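Local atomic coordinates of Lmo1340 protein (Listeria monocytogenes, PDB entry 4NLM), a protein that is of unknown function but is probably a surface lipoprotein built on a YqgU-like six-bladed beta propeller. Residues A[226-230]-A[231-235]; A[273-276]-A[277-281]. One frame throughout, in Å; residues are numbered along the deposited sequence.

Overall arrangement
Interaction 1 is a tight hairpin, strands 225-229 and 232-238, that opens one propeller blade; interaction 2 is the loop 273-281, which leaves that blade after strand 269-271 and runs toward strand 284-289. Their centres lie about 9 Å apart, about 12 Å and 9 Å respectively from the centre of the chain, and the two touch directly. His229 NE2 at the hairpin end lies 2.9 Å from Asn278 OD1 in the conformer described, a weak hydrogen bond at most, while Phe279 rests on Ala227, Val232 and Leu234. Asp230 OD2 also comes within 3.4 Å of Asp280 CB. Loop and hairpin thus share a polar and an apolar seam.

Interaction 1 of 2, residues A[226-230]-A[231-235]; sequences FAVHD and NVLLT
Leu233 lies across from Phe226 and Val228 on one face of an antiparallel hairpin, and a single methyl, CD1, does the touching. It sits 3.9 Å from Val228 CG2 and 4.0 Å from Phe226 CD2, meeting the phenyl ring obliquely. The same Leu233 CD1 is 3.6 Å from Ala227 O. Leu233 reaches them because its CG is anti to the backbone N (chi1 168°), which carries the branch toward the partner strand. Phe226 has CG between its own N and carbonyl carbon (chi1 74°), and its ring leads away from the hairpin to Ser183, Ile191 and Asn193 of the preceding blade. On the other face Ala227 and Leu234 form a hydrogen-bonded pair whose side chains meet loosely, Ala227 CB to Leu234 CD2 at 4.3 Å. Leu234 N to Ala227 O (2.8 Å) runs almost in line with the carbonyl. The next hydrogen-bonded pair, His229 with Val232, is joined by His229 N to Val232 O, in the carbonyl plane, and by Val232 N to His229 O, with the donor 50° out of the plane of the His229 carbonyl. There a type I' turn reverses the chain, with Asp230 and Asn231 both at positive phi. Four backbone bonds therefore set the register and satisfy the paired amides, while dispersion contacts between the strands are few, which suggests that the hairpin's apolar burial comes largely from neighbouring elements.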
loop_
_atom_site.group_PDB
_atom_site.type_symbol
_atom_site.label_atom_id
_atom_site.label_comp_id
_atom_site.label_asym_id
_atom_site.label_seq_id
_atom_site.Cartn_x
_atom_site.Cartn_y
_atom_site.Cartn_z
ATOM N N PHE A 226 -7.088 -8.790 4.975
ATOM C CA PHE A 226 -6.222 -9.685 4.217
ATOM C C PHE A 226 -5.390 -8.850 3.278
ATOM O O PHE A 226 -5.688 -7.690 3.011
ATOM C CB PHE A 226 -7.029 -10.732 3.478
ATOM C CG PHE A 226 -7.747 -10.203 2.278
ATOM C CD1 PHE A 226 -8.935 -9.517 2.402
ATOM C CD2 PHE A 226 -7.231 -10.405 1.013
ATOM C CE1 PHE A 226 -9.596 -9.020 1.299
ATOM C CE2 PHE A 226 -7.873 -9.902 -0.089
ATOM C CZ PHE A 226 -9.053 -9.204 0.053
ATOM N N ALA A 227 -4.344 -9.482 2.751
ATOM C CA ALA A 227 -3.478 -8.846 1.768
ATOM C C ALA A 227 -2.814 -9.956 0.964
ATOM O O ALA A 227 -2.657 -11.057 1.465
ATOM C CB ALA A 227 -2.445 -7.921 2.433
ATOM N N VAL A 228 -2.387 -9.616 -0.241
ATOM C CA VAL A 228 -1.696 -10.570 -1.104
ATOM C C VAL A 228 -0.401 -9.928 -1.578
ATOM O O VAL A 228 -0.350 -8.747 -1.931
ATOM C CB VAL A 228 -2.577 -10.966 -2.319
ATOM C CG1 VAL A 228 -1.873 -11.958 -3.235
ATOM C CG2 VAL A 228 -3.888 -11.542 -1.842
ATOM N N HIS A 229 0.661 -10.702 -1.590
ATOM C CA HIS A 229 1.881 -10.207 -2.195
ATOM C C HIS A 229 2.797 -11.380 -2.428
ATOM O O HIS A 229 2.892 -12.245 -1.571
ATOM C CB HIS A 229 2.594 -9.165 -1.345
ATOM C CG HIS A 229 3.458 -8.273 -2.148
ATOM N ND1 HIS A 229 2.933 -7.319 -2.997
ATOM C CD2 HIS A 229 4.800 -8.154 -2.222
ATOM C CE1 HIS A 229 3.922 -6.671 -3.579
ATOM N NE2 HIS A 229 5.064 -7.167 -3.137
ATOM N N ASP A 230 3.515 -11.359 -3.551
ATOM C CA ASP A 230 4.509 -12.373 -3.837
ATOM C C ASP A 230 4.023 -13.803 -3.581
ATOM O O ASP A 230 4.716 -14.642 -2.990
ATOM C CB ASP A 230 5.786 -12.035 -3.084
ATOM C CG ASP A 230 6.533 -10.846 -3.679
ATOM O OD1 ASP A 230 6.169 -10.327 -4.755
ATOM O OD2 ASP A 230 7.519 -10.414 -3.045
ATOM N N ASN A 231 2.812 -14.060 -4.055
ATOM C CA ASN A 231 2.178 -15.370 -3.987
ATOM C C ASN A 231 1.830 -15.832 -2.590
ATOM O O ASN A 231 1.596 -17.007 -2.353
ATOM C CB ASN A 231 3.035 -16.434 -4.697
ATOM C CG ASN A 231 3.290 -16.104 -6.162
ATOM O OD1 ASN A 231 4.432 -16.122 -6.621
ATOM N ND2 ASN A 231 2.231 -15.771 -6.891
ATOM N N VAL A 232 1.803 -14.898 -1.648
ATOM C CA VAL A 232 1.415 -15.199 -0.274
ATOM C C VAL A 232 0.130 -14.458 0.044
ATOM O O VAL A 232 0.031 -13.281 -0.240
ATOM C CB VAL A 232 2.504 -14.792 0.725
ATOM C CG1 VAL A 232 2.050 -15.006 2.167
ATOM C CG2 VAL A 232 3.773 -15.568 0.431
ATOM N N LEU A 233 -0.832 -15.174 0.613
ATOM C CA LEU A 233 -2.047 -14.593 1.121
ATOM C C LEU A 233 -1.884 -14.463 2.636
ATOM O O LEU A 233 -1.690 -15.454 3.352
ATOM C CB LEU A 233 -3.258 -15.479 0.841
ATOM C CG LEU A 233 -4.561 -15.154 1.556
ATOM C CD1 LEU A 233 -5.057 -13.762 1.170
ATOM C CD2 LEU A 233 -5.667 -16.166 1.300
ATOM N N LEU A 234 -1.947 -13.230 3.108
ATOM C CA LEU A 234 -1.938 -12.884 4.527
ATOM C C LEU A 234 -3.371 -12.679 4.978
ATOM O O LEU A 234 -4.137 -11.994 4.296
ATOM C CB LEU A 234 -1.202 -11.571 4.742
ATOM C CG LEU A 234 -1.352 -10.962 6.146
ATOM C CD1 LEU A 234 -0.580 -11.796 7.161
ATOM C CD2 LEU A 234 -0.941 -9.490 6.164
ATOM N N THR A 235 -3.748 -13.313 6.071
ATOM C CA THR A 235 -5.019 -13.047 6.700
ATOM C C THR A 235 -4.785 -12.605 8.138
ATOM O O THR A 235 -3.828 -13.018 8.785
ATOM C CB THR A 235 -6.003 -14.221 6.668
ATOM O OG1 THR A 235 -5.439 -15.335 7.325
ATOM C CG2 THR A 235 -6.360 -14.616 5.232
#

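Interaction 2 of 2, residues A[273-276]-A[277-281]; sequences PYFD and TNFDK
An Asx turn running into an inverse gamma turn bends the loop between strands 269-271 and 284-289. Asp276 OD1 accepts the amide N of Asn278 (2.9 Å, angle at the hydrogen 153°), with the donor standing 70° out of the carboxylate plane. Having CG anti to its backbone N (chi1 168°) lays the carboxylate alongside the following residues, so that Asp276 OD1 is also 3.3 Å from Asn278 CB. Asn278 then centres the gamma turn, whose bond from Phe279 N to Thr277 O is weak at 3.1 Å. In the probable six-bladed propeller this bend lies on the way from one blade to the next, and the polar ends of Asp276 and Asn278 both reach forward: OD2 of the first and, in the conformer described, ND2 of the second bond to Ser328 OG. The turn also brings Phe279 back beside Phe275, where Phe275 CE1 lies 4.3 Å from Phe279 CE2, the rings meeting obliquely. Asp276 O meets the Phe279 ring at its edge and in its plane, 3.5 Å from Phe279 CD2. Phe275 lies on the hairpin of strands 225-229 and 232-238, against Ala227 and Leu234, and its ring also meets that of Phe284.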
loop_
_atom_site.group_PDB
_atom_site.type_symbol
_atom_site.label_atom_id
_atom_site.label_comp_id
_atom_site.label_asym_id
_atom_site.label_seq_id
_atom_site.Cartn_x
_atom_site.Cartn_y
_atom_site.Cartn_z
ATOM N N PRO A 273 -2.221 -2.615 13.644
ATOM C CA PRO A 273 -1.054 -1.800 13.387
ATOM C C PRO A 273 -0.604 -1.886 11.931
ATOM O O PRO A 273 -0.987 -2.816 11.182
ATOM C CB PRO A 273 0.009 -2.393 14.319
ATOM C CG PRO A 273 -0.771 -3.058 15.392
ATOM C CD PRO A 273 -1.965 -3.618 14.684
ATOM N N TYR A 274 0.223 -0.954 11.493
ATOM C CA TYR A 274 0.734 -0.992 10.150
ATOM C C TYR A 274 1.676 -2.179 9.904
ATOM O O TYR A 274 2.471 -2.563 10.763
ATOM C CB TYR A 274 1.485 0.287 9.791
ATOM C CG TYR A 274 0.574 1.485 9.669
ATOM C CD1 TYR A 274 -0.287 1.593 8.583
ATOM C CD2 TYR A 274 0.550 2.493 10.626
ATOM C CE1 TYR A 274 -1.147 2.670 8.462
ATOM C CE2 TYR A 274 -0.304 3.571 10.517
ATOM C CZ TYR A 274 -1.145 3.659 9.435
ATOM O OH TYR A 274 -2.004 4.737 9.347
ATOM N N PHE A 275 1.608 -2.730 8.685
ATOM C CA PHE A 275 2.540 -3.715 8.193
ATOM C C PHE A 275 3.017 -3.265 6.825
ATOM O O PHE A 275 2.376 -2.477 6.141
ATOM C CB PHE A 275 1.963 -5.146 8.191
ATOM C CG PHE A 275 0.776 -5.334 7.291
ATOM C CD1 PHE A 275 0.924 -5.596 5.912
ATOM C CD2 PHE A 275 -0.494 -5.293 7.823
ATOM C CE1 PHE A 275 -0.198 -5.747 5.119
ATOM C CE2 PHE A 275 -1.610 -5.445 7.014
ATOM C CZ PHE A 275 -1.454 -5.697 5.668
ATOM N N ASP A 276 4.156 -3.800 6.412
ATOM C CA ASP A 276 4.723 -3.517 5.084
ATOM C C ASP A 276 3.983 -4.317 4.044
ATOM O O ASP A 276 3.949 -5.549 4.080
ATOM C CB ASP A 276 6.198 -3.908 5.120
ATOM C CG ASP A 276 6.871 -3.952 3.769
ATOM O OD1 ASP A 276 6.493 -3.196 2.862
ATOM O OD2 ASP A 276 7.802 -4.784 3.639
ATOM N N THR A 277 3.334 -3.628 3.113
ATOM C CA THR A 277 2.591 -4.303 2.063
ATOM C C THR A 277 3.470 -5.076 1.098
ATOM O O THR A 277 2.987 -5.959 0.411
ATOM C CB THR A 277 1.742 -3.271 1.306
ATOM O OG1 THR A 277 2.599 -2.260 0.785
ATOM C CG2 THR A 277 0.667 -2.661 2.205
ATOM N N ASN A 278 4.755 -4.777 1.089
ATOM C CA ASN A 278 5.681 -5.437 0.225
ATOM C C ASN A 278 6.307 -6.657 0.916
ATOM O O ASN A 278 7.511 -6.702 1.150
ATOM C CB ASN A 278 6.738 -4.426 -0.184
ATOM C CG ASN A 278 7.522 -4.867 -1.393
ATOM O OD1 ASN A 278 6.970 -5.053 -2.507
ATOM N ND2 ASN A 278 8.823 -5.018 -1.204
ATOM N N PHE A 279 5.473 -7.598 1.338
ATOM C CA PHE A 279 5.942 -8.799 2.018
ATOM C C PHE A 279 6.135 -9.967 1.064
ATOM O O PHE A 279 5.660 -9.954 -0.080
ATOM C CB PHE A 279 4.993 -9.174 3.176
ATOM C CG PHE A 279 3.578 -9.476 2.757
ATOM C CD1 PHE A 279 3.230 -10.740 2.271
ATOM C CD2 PHE A 279 2.587 -8.518 2.824
ATOM C CE1 PHE A 279 1.925 -11.011 1.926
ATOM C CE2 PHE A 279 1.304 -8.799 2.428
ATOM C CZ PHE A 279 0.976 -10.041 1.974
ATOM N N ASP A 280 6.861 -10.968 1.554
ATOM C CA ASP A 280 7.080 -12.170 0.796
ATOM C C ASP A 280 7.222 -13.368 1.747
ATOM O O ASP A 280 7.097 -13.230 2.954
ATOM C CB ASP A 280 8.254 -11.993 -0.172
ATOM C CG ASP A 280 9.571 -11.742 0.528
ATOM O OD1 ASP A 280 9.846 -12.397 1.537
ATOM O OD2 ASP A 280 10.358 -10.907 0.039
ATOM N N LYS A 281 7.510 -14.540 1.196
ATOM C CA LYS A 281 7.583 -15.761 1.984
ATOM C C LYS A 281 8.615 -15.707 3.107
ATOM O O LYS A 281 8.526 -16.487 4.043
ATOM C CB LYS A 281 7.948 -16.937 1.084
ATOM C CG LYS A 281 9.356 -16.816 0.540
ATOM C CD LYS A 281 9.678 -18.008 -0.358
ATOM C CE LYS A 281 11.043 -17.891 -1.035
ATOM N NZ LYS A 281 11.420 -19.098 -1.822
#